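Local coordinates for N-alpha-acetyltransferase 30 (Saccharomyces cerevisiae, PDB 6YGA), which catalyses, as the GNAT-fold catalytic subunit of the NatC complex, transfer of acetyl from acetyl-CoA to the N-terminal methionine of proteins such as L-A virus GAG, at residues I95-K98 / L99-A103; L127-Y130 / E131-F135. One frame throughout, in Å; residues are numbered along the deposited sequence.

Contact 1. Residues I95-K98 / L99-A103; sequences IAKK and LVEIA
Lys98 and Glu101 meet one helical turn apart, an i to i+3 pair on the outer side of helix 95-109. The lysine chain starts anti to its own nitrogen and then bends at chi2 (59°), which turns its end toward Glu101, the two chains crossing at a slant: CD lies 3.5 Å from Glu101 OE1, and the salt bridge from NZ to that same OE1 is long, at 3.7 Å. The other carboxylate oxygen is flanked by Lys97, four residues earlier, whose CE passes 3.5 Å from Glu101 OE2, although the ammonium itself stays farther off. Leu99 works on the buried side. Its CG packs 3.7 Å from Ile95 O, and its branch CD1 touches Ile95 CG2 at 4.4 Å; both residues also rest on Tyr5 of strand 3-7. Beneath these side chains runs an ordinary alpha-helical ladder, from Leu99 N to Ile95 O through to Ile102 N to Lys98 O. The result is an amphipathic helix, the connection of a beta-alpha-beta unit between strands 76-86 and 114-120. Its leucine side packs against the sheet, whereas its charged side relies on methylene-to-carboxylate contacts and a long salt bridge, consistent with a loose attraction.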
loop_
_atom_site.group_PDB
_atom_site.type_symbol
_atom_site.label_atom_id
_atom_site.label_comp_id
_atom_site.label_asym_id
_atom_site.label_seq_id
_atom_site.Cartn_x
_atom_site.Cartn_y
_atom_site.Cartn_z
ATOM N N ILE A 95 7.069 19.261 25.873
ATOM C CA ILE A 95 7.294 18.083 26.704
ATOM C C ILE A 95 7.576 16.860 25.842
ATOM O O ILE A 95 8.481 16.071 26.141
ATOM C CB ILE A 95 6.094 17.852 27.637
ATOM C CG1 ILE A 95 5.836 19.096 28.485
ATOM C CG2 ILE A 95 6.336 16.648 28.530
ATOM C CD1 ILE A 95 4.631 18.970 29.379
ATOM N N ALA A 96 6.808 16.679 24.765
ATOM C CA ALA A 96 7.040 15.549 23.871
ATOM C C ALA A 96 8.438 15.602 23.266
ATOM O O ALA A 96 9.114 14.573 23.156
ATOM C CB ALA A 96 5.979 15.524 22.772
ATOM N N LYS A 97 8.893 16.795 22.881
ATOM C CA LYS A 97 10.218 16.914 22.283
ATOM C C LYS A 97 11.307 16.521 23.273
ATOM O O LYS A 97 12.300 15.892 22.895
ATOM C CB LYS A 97 10.438 18.336 21.774
ATOM C CG LYS A 97 11.836 18.598 21.238
ATOM C CD LYS A 97 11.926 19.965 20.583
ATOM C CE LYS A 97 13.326 20.237 20.067
ATOM N NZ LYS A 97 13.392 21.518 19.311
ATOM N N LYS A 98 11.133 16.873 24.549
ATOM C CA LYS A 98 12.141 16.529 25.545
ATOM C C LYS A 98 12.157 15.029 25.820
ATOM O O LYS A 98 13.221 14.449 26.061
ATOM C CB LYS A 98 11.895 17.313 26.833
ATOM C CG LYS A 98 13.124 17.428 27.711
ATOM C CD LYS A 98 14.252 18.122 26.965
ATOM C CE LYS A 98 15.522 18.165 27.795
ATOM N NZ LYS A 98 16.568 18.998 27.143
ATOM N N LEU A 99 10.988 14.385 25.786
ATOM C CA LEU A 99 10.936 12.940 25.980
ATOM C C LEU A 99 11.614 12.204 24.831
ATOM O O LEU A 99 12.310 11.206 25.050
ATOM C CB LEU A 99 9.486 12.481 26.133
ATOM C CG LEU A 99 8.832 12.698 27.500
ATOM C CD1 LEU A 99 7.323 12.550 27.401
ATOM C CD2 LEU A 99 9.393 11.715 28.511
ATOM N N VAL A 100 11.419 12.675 23.598
ATOM C CA VAL A 100 12.099 12.063 22.462
ATOM C C VAL A 100 13.604 12.254 22.584
ATOM O O VAL A 100 14.385 11.326 22.341
ATOM C CB VAL A 100 11.557 12.635 21.138
ATOM C CG1 VAL A 100 12.330 12.072 19.960
ATOM C CG2 VAL A 100 10.079 12.323 20.988
ATOM N N GLU A 101 14.034 13.451 22.992
ATOM C CA GLU A 101 15.463 13.732 23.090
ATOM C C GLU A 101 16.133 12.866 24.148
ATOM O O GLU A 101 17.243 12.366 23.935
ATOM C CB GLU A 101 15.689 15.215 23.391
ATOM C CG GLU A 101 15.441 16.136 22.206
ATOM C CD GLU A 101 15.655 17.602 22.545
ATOM O OE1 GLU A 101 15.570 17.957 23.739
ATOM O OE2 GLU A 101 15.911 18.399 21.617
ATOM N N ILE A 102 15.480 12.677 25.297
ATOM C CA ILE A 102 16.104 11.883 26.351
ATOM C C ILE A 102 16.095 10.402 25.988
ATOM O O ILE A 102 17.004 9.659 26.374
ATOM C CB ILE A 102 15.422 12.154 27.706
ATOM C CG1 ILE A 102 16.201 11.491 28.843
ATOM C CG2 ILE A 102 13.983 11.668 27.705
ATOM C CD1 ILE A 102 15.685 11.842 30.213
ATOM N N ALA A 103 15.096 9.952 25.222
ATOM C CA ALA A 103 15.058 8.554 24.802
ATOM C C ALA A 103 16.106 8.270 23.732
ATOM O O ALA A 103 16.802 7.250 23.792
ATOM C CB ALA A 103 13.662 8.195 24.295
#

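Contact 2. Residues L127-Y130 / E131-F135; sequences LNLY and EGMGF. With EDO (1,2-ethanediol), chain K.
The rings of Tyr130 and Phe135 form an edge-to-face pair, the edge of the tyrosine directed at the face of the phenylalanine, with centroids 5.4 Å apart and planes inclined at 63°. The two side chains run next to each other in the same direction, and Phe135 CD1 also touches Tyr130 CB at 3.9 Å. At the edge of the Phe135 ring, near its plane, sits Tyr130 O, 3.2 Å from CD1. The edge of the Tyr130 ring near the hydroxyl meets O1 of an ethanediol, probably from the crystallisation liquor, through a weak bond of 3.4 Å to OH. Leu117 and Leu154 of neighbouring strands pack on both rings.

The helix ends in a Schellman motif, whose two bonds run from Phe135 N to Tyr130 O, at 3.3 Å, and from Gly134 N to Glu131 O. Met133 N adds a further bond to Tyr130 O, 2.9 Å long, from the opposite face of the carbonyl plane. Gly134 makes the turn with a positive phi (118°), a conformation in which a CB would be jammed against the preceding carbonyl oxygen. Glu131 lies alongside Leu127, its OE2 3.4 Å from Leu127 CD2. Met133, present as selenomethionine, lies with SE 4.3 Å from Leu129 CD1.

The Leu-Tyr-x-x-x-Gly-Phe sequence is a GNAT signature, and here its pieces explain one another: glycine permits the turn, the turn returns phenylalanine to tyrosine, and the Tyr130 carbonyl oxygen, accepting two hydrogen bonds, holds the backbone of Met133 and Phe135 against the last turn. The Tyr130 ring is packed among apolar side chains while its hydroxyl end meets the diol. Buried Glu131 probably has its charge balanced, OE2 by Arg137 and OE1 by Lys461 of the N-alpha-acetyltransferase 35 chain.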
loop_
_atom_site.group_PDB
_atom_site.type_symbol
_atom_site.label_atom_id
_atom_site.label_comp_id
_atom_site.label_asym_id
_atom_site.label_seq_id
_atom_site.Cartn_x
_atom_site.Cartn_y
_atom_site.Cartn_z
ATOM N N LEU A 127 5.464 15.004 12.406
ATOM C CA LEU A 127 6.473 15.136 11.357
ATOM C C LEU A 127 7.396 16.314 11.629
ATOM O O LEU A 127 8.614 16.211 11.445
ATOM C CB LEU A 127 5.802 15.294 9.991
ATOM C CG LEU A 127 5.103 14.064 9.405
ATOM C CD1 LEU A 127 4.411 14.398 8.089
ATOM C CD2 LEU A 127 6.107 12.944 9.212
ATOM N N ASN A 128 6.834 17.443 12.066
ATOM C CA ASN A 128 7.658 18.613 12.346
ATOM C C ASN A 128 8.606 18.352 13.512
ATOM O O ASN A 128 9.761 18.792 13.494
ATOM C CB ASN A 128 6.764 19.820 12.625
ATOM C CG ASN A 128 7.547 21.109 12.766
ATOM O OD1 ASN A 128 7.779 21.820 11.787
ATOM N ND2 ASN A 128 7.950 21.425 13.991
ATOM N N LEU A 129 8.141 17.623 14.528
ATOM C CA LEU A 129 8.982 17.342 15.688
ATOM C C LEU A 129 10.147 16.428 15.321
ATOM O O LEU A 129 11.297 16.689 15.694
ATOM C CB LEU A 129 8.128 16.732 16.803
ATOM C CG LEU A 129 8.757 15.994 17.987
ATOM C CD1 LEU A 129 9.900 16.772 18.615
ATOM C CD2 LEU A 129 7.680 15.716 19.024
ATOM N N TYR A 130 9.871 15.354 14.579
ATOM C CA TYR A 130 10.902 14.367 14.275
ATOM C C TYR A 130 11.849 14.850 13.180
ATOM O O TYR A 130 13.071 14.718 13.308
ATOM C CB TYR A 130 10.246 13.042 13.885
ATOM C CG TYR A 130 9.601 12.345 15.057
ATOM C CD1 TYR A 130 10.306 12.152 16.239
ATOM C CD2 TYR A 130 8.287 11.901 14.996
ATOM C CE1 TYR A 130 9.730 11.523 17.318
ATOM C CE2 TYR A 130 7.696 11.272 16.077
ATOM C CZ TYR A 130 8.426 11.084 17.236
ATOM O OH TYR A 130 7.854 10.459 18.318
ATOM N N GLU A 131 11.308 15.411 12.097
ATOM C CA GLU A 131 12.173 15.865 11.013
ATOM C C GLU A 131 13.056 17.026 11.452
ATOM O O GLU A 131 14.159 17.201 10.920
ATOM C CB GLU A 131 11.332 16.245 9.795
ATOM C CG GLU A 131 10.620 15.054 9.164
ATOM C CD GLU A 131 9.470 15.458 8.265
ATOM O OE1 GLU A 131 9.289 16.670 8.024
ATOM O OE2 GLU A 131 8.740 14.556 7.802
ATOM N N GLY A 132 12.603 17.816 12.428
ATOM C CA GLY A 132 13.446 18.855 12.990
ATOM C C GLY A 132 14.656 18.330 13.736
ATOM O O GLY A 132 15.603 19.089 13.967
HETATM N N MSE A 133 14.650 17.054 14.113
HETATM C CA MSE A 133 15.764 16.458 14.848
HETATM C C MSE A 133 16.720 15.735 13.907
HETATM O O MSE A 133 17.774 15.253 14.324
HETATM C CB MSE A 133 15.256 15.490 15.916
HETATM C CG MSE A 133 14.305 16.116 16.911
HETATM SE SE MSE A 133 13.713 14.830 18.244
HETATM C CE MSE A 133 15.440 14.348 18.995
ATOM N N GLY A 134 16.342 15.657 12.633
ATOM C CA GLY A 134 17.167 15.042 11.615
ATOM C C GLY A 134 16.551 13.832 10.959
ATOM O O GLY A 134 17.146 13.290 10.020
ATOM N N PHE A 135 15.392 13.381 11.433
ATOM C CA PHE A 135 14.697 12.276 10.794
ATOM C C PHE A 135 14.361 12.627 9.351
ATOM O O PHE A 135 14.055 13.780 9.029
ATOM C CB PHE A 135 13.411 11.943 11.553
ATOM C CG PHE A 135 13.617 11.115 12.794
ATOM C CD1 PHE A 135 13.923 11.718 14.005
ATOM C CD2 PHE A 135 13.473 9.737 12.753
ATOM C CE1 PHE A 135 14.100 10.959 15.150
ATOM C CE2 PHE A 135 13.649 8.970 13.895
ATOM C CZ PHE A 135 13.961 9.582 15.095
HETATM C C1 EDO K . 5.762 7.867 16.726
HETATM O O1 EDO K . 5.031 9.054 17.060
HETATM C C2 EDO K . 5.723 6.909 17.908
HETATM O O2 EDO K . 4.361 6.556 18.169
#

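Contact 1 comes first along the chain, and contact 2 opens after strand 114-120, which comes between the two helices in sequence; their centres are about 12 Å apart. Helices 95-109 and 124-131 pack against each other as well as against the mixed sheet, and the two contacts touch directly: Val100 CG1 lies 3.5 Å from Met133 SE and 3.7 Å from Tyr130 CE1, while Lys97 CB meets Leu129 CD1. The pair illustrates how successive helical elements of one GNAT domain can meet a partner subunit together, consistent with a shared patch, Glu101 and Met133, where Phe578 of the N-alpha-acetyltransferase 35 chain packs.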